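Local coordinates for protein endo-1,3-beta-glucanase, family GH16 (Zobellia galactanivorans, PDB 5FUI) that probably binds the beta-1,3-glucan laminarin through the C-terminal family 6 carbohydrate-binding module of a marine laminarinase, at residues Gly37-Gly42 and Leu116-Gly121; Ile60-Ala65 and Gly85-Pro90. All blocks are in the same frame, centred on the assembly; numbering follows the deposited sequence.

Contact 1. Residues Gly37-Gly42 and Leu116-Gly121. With APY (2-aminomethyl-pyridine), chain D; APY (2-aminomethyl-pyridine), chain C.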
ATOM      1  N   GLY A  37      -7.451   2.806  -7.881  1.00 12.05           N
ATOM      2  CA  GLY A  37      -6.872   3.114  -9.171  1.00 10.96           C
ATOM      3  C   GLY A  37      -6.805   4.634  -9.405  1.00 10.34           C
ATOM      4  O   GLY A  37      -7.102   5.413  -8.491  1.00 11.60           O
ATOM      5  N   TYR A  38      -6.425   4.976 -10.640  1.00 10.44           N
ATOM      6  CA  TYR A  38      -6.304   6.377 -11.058  1.00 11.98           C
ATOM      7  C   TYR A  38      -5.407   7.134 -10.042  1.00 11.05           C
ATOM      8  O   TYR A  38      -5.663   8.266  -9.601  1.00 12.25           O
ATOM      9  CB  TYR A  38      -7.688   7.063 -11.181  1.00 12.83           C
ATOM     10  CG  TYR A  38      -8.547   6.323 -12.182  1.00 15.99           C
ATOM     11  CD1 TYR A  38      -8.302   6.488 -13.567  1.00 20.79           C
ATOM     12  CD2 TYR A  38      -9.411   5.309 -11.764  1.00 15.69           C
ATOM     13  CE1 TYR A  38      -9.006   5.724 -14.527  1.00 23.44           C
ATOM     14  CE2 TYR A  38     -10.190   4.582 -12.685  1.00 21.08           C
ATOM     15  CZ  TYR A  38      -9.925   4.747 -14.068  1.00 18.54           C
ATOM     16  OH  TYR A  38     -10.686   3.965 -14.965  1.00 26.01           O
ATOM     17  N   ILE A  39      -4.257   6.511  -9.767  1.00 10.06           N
ATOM     18  CA  ILE A  39      -3.283   7.019  -8.829  1.00  9.36           C
ATOM     19  C   ILE A  39      -2.241   7.814  -9.627  1.00 10.94           C
ATOM     20  O   ILE A  39      -1.714   7.360 -10.630  1.00 13.45           O
ATOM     21  CB  ILE A  39      -2.612   5.837  -8.067  1.00 10.49           C
ATOM     22  CG1 ILE A  39      -3.686   4.934  -7.415  1.00  8.08           C
ATOM     23  CG2 ILE A  39      -1.579   6.417  -7.031  1.00 11.93           C
ATOM     24  CD1 ILE A  39      -3.048   3.898  -6.449  1.00 10.18           C
ATOM     25  N   ASN A  40      -2.062   9.046  -9.180  1.00 10.79           N
ATOM     26  CA  ASN A  40      -1.163   9.987  -9.821  1.00 11.62           C
ATOM     27  C   ASN A  40       0.040  10.305  -8.947  1.00 10.72           C
ATOM     28  O   ASN A  40       0.090   9.899  -7.815  1.00 12.06           O
ATOM     29  CB  ASN A  40      -1.909  11.297 -10.144  1.00 13.76           C
ATOM     30  CG  ASN A  40      -3.043  11.081 -11.095  1.00 13.40           C
ATOM     31  OD1 ASN A  40      -4.128  11.632 -10.872  1.00 17.46           O
ATOM     32  ND2 ASN A  40      -2.836  10.391 -12.120  1.00 15.28           N
ATOM     33  N   ASN A  41       0.999  11.042  -9.470  1.00 12.81           N
ATOM     34  CA  ASN A  41       2.069  11.564  -8.603  1.00 13.49           C
ATOM     35  C   ASN A  41       1.351  12.385  -7.508  1.00 11.03           C
ATOM     36  O   ASN A  41       0.516  13.240  -7.840  1.00 14.86           O
ATOM     37  CB  ASN A  41       2.934  12.545  -9.424  1.00 14.93           C
ATOM     38  CG  ASN A  41       3.803  11.859 -10.456  1.00 16.12           C
ATOM     39  OD1 ASN A  41       3.613  10.737 -10.803  1.00 14.16           O
ATOM     40  ND2 ASN A  41       4.873  12.558 -10.880  1.00 28.46           N
ATOM     41  N   GLY A  42       1.747  12.215  -6.256  1.00 11.33           N
ATOM     42  CA  GLY A  42       1.199  13.013  -5.191  1.00 12.57           C
ATOM     43  C   GLY A  42      -0.129  12.568  -4.621  1.00 11.85           C
ATOM     44  O   GLY A  42      -0.608  13.090  -3.583  1.00 12.65           O
ATOM     45  N   LEU A 116       0.318   5.488   2.608  1.00  9.96           N
ATOM     46  CA  LEU A 116       0.962   5.163   1.316  1.00  7.84           C
ATOM     47  C   LEU A 116       0.942   6.407   0.455  1.00  9.70           C
ATOM     48  O   LEU A 116      -0.117   7.032   0.348  1.00 11.65           O
ATOM     49  CB  LEU A 116       0.161   4.024   0.565  1.00  8.31           C
ATOM     50  CG  LEU A 116       0.128   2.730   1.385  1.00 10.07           C
ATOM     51  CD1 LEU A 116      -0.614   1.683   0.555  1.00 13.05           C
ATOM     52  CD2 LEU A 116       1.539   2.315   1.724  1.00 13.06           C
ATOM     53  N   TYR A 117       2.105   6.782  -0.064  1.00 10.05           N
ATOM     54  CA  TYR A 117       2.170   8.035  -0.784  1.00  8.89           C
ATOM     55  C   TYR A 117       2.754   7.759  -2.150  1.00  9.57           C
ATOM     56  O   TYR A 117       3.869   7.217  -2.273  1.00 10.36           O
ATOM     57  CB  TYR A 117       3.128   8.981   0.013  1.00  9.96           C
ATOM     58  CG  TYR A 117       2.841  10.457  -0.165  1.00 15.13           C
ATOM     59  CD1 TYR A 117       2.971  11.057  -1.405  1.00 13.49           C
ATOM     60  CD2 TYR A 117       2.365  11.251   0.920  1.00 15.46           C
ATOM     61  CE1 TYR A 117       2.705  12.428  -1.591  1.00 18.43           C
ATOM     62  CE2 TYR A 117       2.107  12.586   0.771  1.00 13.51           C
ATOM     63  CZ  TYR A 117       2.324  13.191  -0.454  1.00 12.24           C
ATOM     64  OH  TYR A 117       2.001  14.541  -0.562  1.00 14.50           O
ATOM     65  N   SER A 118       2.049   8.151  -3.198  1.00  8.80           N
ATOM     66  CA  SER A 118       2.515   7.914  -4.554  1.00 10.48           C
ATOM     67  C   SER A 118       3.596   8.916  -4.959  1.00 11.93           C
ATOM     68  O   SER A 118       3.352  10.132  -5.073  1.00 12.69           O
ATOM     69  CB  SER A 118       1.333   8.067  -5.495  1.00 11.45           C
ATOM     70  OG  SER A 118       1.768   7.817  -6.841  1.00 11.02           O
ATOM     71  N   ILE A 119       4.777   8.381  -5.161  1.00  9.66           N
ATOM     72  CA  ILE A 119       5.892   9.159  -5.717  1.00 11.47           C
ATOM     73  C   ILE A 119       5.750   9.273  -7.217  1.00 11.57           C
ATOM     74  O   ILE A 119       5.949  10.385  -7.785  1.00 13.74           O
ATOM     75  CB  ILE A 119       7.223   8.442  -5.390  1.00 12.70           C
ATOM     76  CG1 ILE A 119       7.403   8.477  -3.846  1.00 11.21           C
ATOM     77  CG2 ILE A 119       8.412   9.109  -6.140  1.00 12.90           C
ATOM     78  CD1 ILE A 119       8.525   7.506  -3.402  1.00 11.71           C
ATOM     79  N   SER A 120       5.452   8.170  -7.893  1.00 11.39           N
ATOM     80  CA  SER A 120       5.215   8.175  -9.339  1.00 11.18           C
ATOM     81  C   SER A 120       3.893   7.361  -9.536  1.00 11.66           C
ATOM     82  O   SER A 120       3.755   6.210  -9.020  1.00 11.31           O
ATOM     83  CB  SER A 120       6.335   7.467 -10.076  1.00 13.61           C
ATOM     84  OG  SER A 120       6.055   7.612 -11.431  1.00 19.43           O
ATOM     85  N   GLY A 121       2.897   8.002 -10.182  1.00 11.01           N
ATOM     86  CA  GLY A 121       1.629   7.350 -10.396  1.00 13.87           C
ATOM     87  C   GLY A 121       1.657   6.241 -11.464  1.00 10.50           C
ATOM     88  O   GLY A 121       2.718   5.778 -11.921  1.00 13.65           O
TER
HETATM   89  N   APY D 133      -4.330   6.031 -17.599  1.00 33.20           N
HETATM   90  CM  APY D 133      -5.155   5.759 -16.380  1.00 32.31           C
HETATM   91  C2  APY D 133      -4.544   6.362 -15.114  1.00 30.77           C
HETATM   92  C3  APY D 133      -5.021   7.646 -14.649  1.00 28.59           C
HETATM   93  C4  APY D 133      -4.478   8.214 -13.465  1.00 25.84           C
HETATM   94  C5  APY D 133      -3.433   7.403 -12.875  1.00 26.28           C
HETATM   95  C6  APY D 133      -2.956   6.197 -13.341  1.00 22.81           C
HETATM   96  N1  APY D 133      -3.522   5.657 -14.454  1.00 33.07           N
HETATM   97  N   APY C 132       1.460   9.622   5.132  1.00 26.35           N
HETATM   98  CM  APY C 132       0.687   9.389   3.927  1.00 27.45           C
HETATM   99  C2  APY C 132      -0.063  10.698   4.114  1.00 27.43           C
HETATM  100  C3  APY C 132       0.356  11.802   3.411  1.00 23.44           C
HETATM  101  C4  APY C 132      -0.253  13.064   3.608  1.00 24.16           C
HETATM  102  C5  APY C 132      -1.229  13.193   4.612  1.00 29.16           C
HETATM  103  C6  APY C 132      -1.640  12.080   5.329  1.00 27.69           C
HETATM  104  N1  APY C 132      -1.013  10.871   5.101  1.00 24.55           N
HETATM  105  O   HOH W   1       4.105   9.578 -13.113  1.00 35.53           O
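The Tyr-117 ring lies between Gly-42 and a bound 2-aminomethyl-pyridine. Gly-42 O comes obliquely to Tyr-117 CE1. The pyridine approaches a ring edge, near the plane, with its C3 at 3.2 Å from Tyr-117 CD2. The Trp-44 ring also meets this ring. The contact belongs to the beta-sandwich of a family 6 carbohydrate-binding module and joins the loop before strand 44-52 to strand 110-118 and the turn that follows it. An alanine at Tyr-117 would probably leave Trp-44 without its ring partner and open a gap between Gly-42 and the pyridine. A second pyridine ligand lies near Tyr-38, its C3 oblique to that ring and 3.6 Å from Tyr-38 CD1. Three hydrogen bonds tie the two segments. Gly-42 N donates to Ser-118 O at 2.9 Å. Gly-121 N points almost straight (166°) at Asn-41 OD1, 2.9 Å away. A water also donates to Asn-41 OD1 and reaches Ser-120 OG. Ile-119 and Ser-120 form a classic beta bulge facing Arg-72. Ser-118 OG is anti to its backbone N (chi1 -179°), beside Ile-39 CG2. It bonds with Trp-123 NE1 and donates to Asn-40 O at 2.8 Å, from 50° above the carbonyl plane.

Contact 2. Residues Ile60-Ala65 and Gly85-Pro90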
ATOM      1  N   ILE A  60       5.744  -6.706   4.931  1.00  9.30           N
ATOM      2  CA  ILE A  60       4.547  -5.986   4.484  1.00  9.62           C
ATOM      3  C   ILE A  60       4.469  -6.204   2.951  1.00  9.09           C
ATOM      4  O   ILE A  60       5.380  -5.884   2.191  1.00 10.59           O
ATOM      5  CB  ILE A  60       4.551  -4.490   4.798  1.00  8.72           C
ATOM      6  CG1 ILE A  60       4.906  -4.249   6.333  1.00  9.97           C
ATOM      7  CG2 ILE A  60       3.168  -3.944   4.406  1.00 11.36           C
ATOM      8  CD1 ILE A  60       4.781  -2.757   6.708  1.00 11.61           C
ATOM      9  N   GLU A  61       3.353  -6.837   2.572  1.00  9.72           N
ATOM     10  CA  GLU A  61       3.063  -7.215   1.158  1.00  9.87           C
ATOM     11  C   GLU A  61       2.049  -6.282   0.583  1.00  9.58           C
ATOM     12  O   GLU A  61       1.138  -5.852   1.305  1.00  9.92           O
ATOM     13  CB  GLU A  61       2.465  -8.622   1.070  1.00 10.10           C
ATOM     14  CG  GLU A  61       3.460  -9.769   1.378  1.00 11.77           C
ATOM     15  CD  GLU A  61       2.668 -11.027   1.524  1.00 15.20           C
ATOM     16  OE1 GLU A  61       2.077 -11.223   2.612  1.00 14.15           O
ATOM     17  OE2 GLU A  61       2.581 -11.837   0.528  1.00 21.19           O
ATOM     18  N   TYR A  62       2.198  -5.979  -0.703  1.00  8.35           N
ATOM     19  CA  TYR A  62       1.325  -5.066  -1.425  1.00  8.04           C
ATOM     20  C   TYR A  62       0.887  -5.724  -2.710  1.00  8.55           C
ATOM     21  O   TYR A  62       1.729  -6.119  -3.539  1.00  9.00           O
ATOM     22  CB  TYR A  62       2.039  -3.701  -1.769  1.00  8.64           C
ATOM     23  CG  TYR A  62       2.593  -3.014  -0.541  1.00  8.16           C
ATOM     24  CD1 TYR A  62       3.825  -3.300  -0.029  1.00  8.41           C
ATOM     25  CD2 TYR A  62       1.789  -2.062   0.138  1.00  9.88           C
ATOM     26  CE1 TYR A  62       4.289  -2.629   1.115  1.00  8.18           C
ATOM     27  CE2 TYR A  62       2.240  -1.389   1.289  1.00  9.76           C
ATOM     28  CZ  TYR A  62       3.461  -1.700   1.756  1.00  8.54           C
ATOM     29  OH  TYR A  62       3.923  -1.023   2.853  1.00  9.87           O
ATOM     30  N   ARG A  63      -0.430  -5.883  -2.866  1.00  7.80           N
ATOM     31  CA  ARG A  63      -1.022  -6.515  -4.066  1.00  8.41           C
ATOM     32  C   ARG A  63      -1.305  -5.441  -5.057  1.00  7.85           C
ATOM     33  O   ARG A  63      -2.201  -4.603  -4.880  1.00  9.81           O
ATOM     34  CB  ARG A  63      -2.244  -7.328  -3.676  1.00  8.32           C
ATOM     35  CG  ARG A  63      -2.900  -8.189  -4.789  1.00 10.03           C
ATOM     36  CD  ARG A  63      -1.895  -9.307  -5.133  1.00  9.96           C
ATOM     37  NE  ARG A  63      -2.520 -10.264  -6.069  1.00  8.94           N
ATOM     38  CZ  ARG A  63      -1.849 -11.278  -6.625  1.00 10.38           C
ATOM     39  NH1 ARG A  63      -0.533 -11.479  -6.359  1.00 11.75           N
ATOM     40  NH2 ARG A  63      -2.477 -12.097  -7.500  1.00 12.77           N
ATOM     41  N   VAL A  64      -0.460  -5.393  -6.092  1.00  7.89           N
ATOM     42  CA  VAL A  64      -0.366  -4.209  -7.017  1.00  8.49           C
ATOM     43  C   VAL A  64      -0.461  -4.623  -8.491  1.00  9.04           C
ATOM     44  O   VAL A  64      -0.205  -5.780  -8.830  1.00  9.26           O
ATOM     45  CB  VAL A  64       0.946  -3.397  -6.793  1.00  7.55           C
ATOM     46  CG1 VAL A  64       0.895  -2.758  -5.379  1.00  9.08           C
ATOM     47  CG2 VAL A  64       2.207  -4.244  -6.972  1.00  9.76           C
ATOM     48  N   ALA A  65      -0.794  -3.670  -9.370  1.00  8.26           N
ATOM     49  CA  ALA A  65      -0.770  -3.901 -10.805  1.00  8.42           C
ATOM     50  C   ALA A  65      -0.357  -2.645 -11.507  1.00  9.62           C
ATOM     51  O   ALA A  65      -0.601  -1.511 -10.992  1.00  9.33           O
ATOM     52  CB  ALA A  65      -2.214  -4.225 -11.238  1.00  9.70           C
ATOM     53  N   GLY A  85       9.793   2.807   4.013  1.00 11.42           N
ATOM     54  CA  GLY A  85      10.555   2.567   2.785  1.00 12.42           C
ATOM     55  C   GLY A  85       9.670   2.739   1.568  1.00 11.09           C
ATOM     56  O   GLY A  85       8.568   3.280   1.647  1.00 12.96           O
ATOM     57  N   GLU A  86      10.265   2.413   0.417  1.00 10.15           N
ATOM     58  CA  GLU A  86       9.628   2.654  -0.843  1.00  9.09           C
ATOM     59  C   GLU A  86       9.501   1.361  -1.635  1.00  8.38           C
ATOM     60  O   GLU A  86      10.296   0.419  -1.531  1.00 11.37           O
ATOM     61  CB  GLU A  86      10.376   3.656  -1.661  1.00  9.38           C
ATOM     62  CG  GLU A  86      10.526   4.994  -0.964  1.00 10.55           C
ATOM     63  CD  GLU A  86      11.345   6.055  -1.680  1.00  9.66           C
ATOM     64  OE1 GLU A  86      11.619   5.905  -2.866  1.00 11.49           O
ATOM     65  OE2 GLU A  86      11.610   7.023  -0.966  1.00 10.32           O
ATOM     66  N   LEU A  87       8.452   1.288  -2.468  1.00  8.70           N
ATOM     67  CA  LEU A  87       8.145   0.099  -3.267  1.00 11.41           C
ATOM     68  C   LEU A  87       8.058   0.555  -4.720  1.00  9.30           C
ATOM     69  O   LEU A  87       7.420   1.566  -5.018  1.00  9.50           O
ATOM     70  CB  LEU A  87       6.677  -0.452  -2.871  1.00 11.75           C
ATOM     71  CG  LEU A  87       6.474  -1.130  -1.500  1.00 11.34           C
ATOM     72  CD1 LEU A  87       7.436  -2.321  -1.336  1.00 11.99           C
ATOM     73  CD2 LEU A  87       6.593  -0.095  -0.365  1.00 12.77           C
ATOM     74  N   SER A  88       8.692  -0.196  -5.608  1.00 11.08           N
ATOM     75  CA  SER A  88       8.468  -0.049  -7.046  1.00  9.55           C
ATOM     76  C   SER A  88       7.400  -1.049  -7.496  1.00 11.74           C
ATOM     77  O   SER A  88       7.416  -2.250  -7.099  1.00 12.47           O
ATOM     78  CB  SER A  88       9.775  -0.434  -7.762  1.00 14.25           C
ATOM     79  OG  SER A  88      10.720   0.565  -7.444  1.00 19.00           O
ATOM     80  N   VAL A  89       6.491  -0.624  -8.379  1.00  9.64           N
ATOM     81  CA  VAL A  89       5.421  -1.502  -8.871  1.00  9.44           C
ATOM     82  C   VAL A  89       5.912  -2.000 -10.256  1.00  9.37           C
ATOM     83  O   VAL A  89       6.156  -1.211 -11.186  1.00 10.63           O
ATOM     84  CB  VAL A  89       4.085  -0.711  -9.057  1.00 10.41           C
ATOM     85  CG1 VAL A  89       3.049  -1.639  -9.636  1.00 11.44           C
ATOM     86  CG2 VAL A  89       3.614  -0.168  -7.687  1.00 11.88           C
ATOM     87  N   PRO A  90       6.025  -3.358 -10.430  1.00  9.63           N
ATOM     88  CA  PRO A  90       6.392  -3.894 -11.722  1.00 11.15           C
ATOM     89  C   PRO A  90       5.385  -3.517 -12.778  1.00 10.60           C
ATOM     90  O   PRO A  90       4.199  -3.344 -12.494  1.00 10.46           O
ATOM     91  CB  PRO A  90       6.377  -5.441 -11.500  1.00 11.55           C
ATOM     92  CG  PRO A  90       6.685  -5.522  -9.977  1.00 11.29           C
ATOM     93  CD  PRO A  90       5.874  -4.406  -9.390  1.00 11.13           C
TER
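Tyr-62 and Leu-87 meet through apolar side-chain atoms. Their side chains cross at about a right angle. Leu-87 CG comes obliquely to the ring, 3.7 Å from Tyr-62 CE1. Leu-87 CD2 is equally near Tyr-62 CE1, and Leu-87 CD1 lies 4.0 Å from Tyr-62 CD1. The branched end of the leucine thus gathers about CD1 and CE1 of the ring. A further apolar meeting pairs two valines. Val-64 CG2 touches Val-89 CG1 at 3.8 Å. Val-89 CG1 is anti to its backbone N (chi1 177°), which sets it against Val-64. Val-89 CG1 also lies 3.9 Å from Ala-65 O, a van der Waals contact. Pro-90 CD is a looser neighbour, 4.4 Å from Val-64 CG2. The segments belong to the two facing sheets of the beta-sandwich: 60-65 lies on an inner strand of one, and 85-90 runs off strand 82-88 at the edge of the other. The touching parts run 32° apart. No hydrogen bond crosses between them. Among aromatic contacts, Tyr-62 meets Phe-73 edge-to-face, and Phe-73 also touches Leu-87 and Val-89. As for polar groups, Tyr-62 OH is hydrogen-bonded to Gln-103 OE1.

How the contacts relate
Contact 2 is buried between the two main sheets, whereas contact 1 is only partly buried and lies farther from the centre of the chain. Their chemistry differs accordingly. Contact 2 is held by apolar side chains, while contact 1 relies on backbone and side-chain hydrogen bonds, with a water and two bound ligands at hand. Both reach the five-stranded sheet, through strand 110-118 in contact 1 and strand 82-88 in contact 2. They also touch directly: Leu-116 CD2 packs on Tyr-62 CE2 at 3.8 Å, and Ile-119 CD1 lies 3.5 Å from Glu-86 OE1. Along the chain, contact 2 is nested inside the loop closed by contact 1.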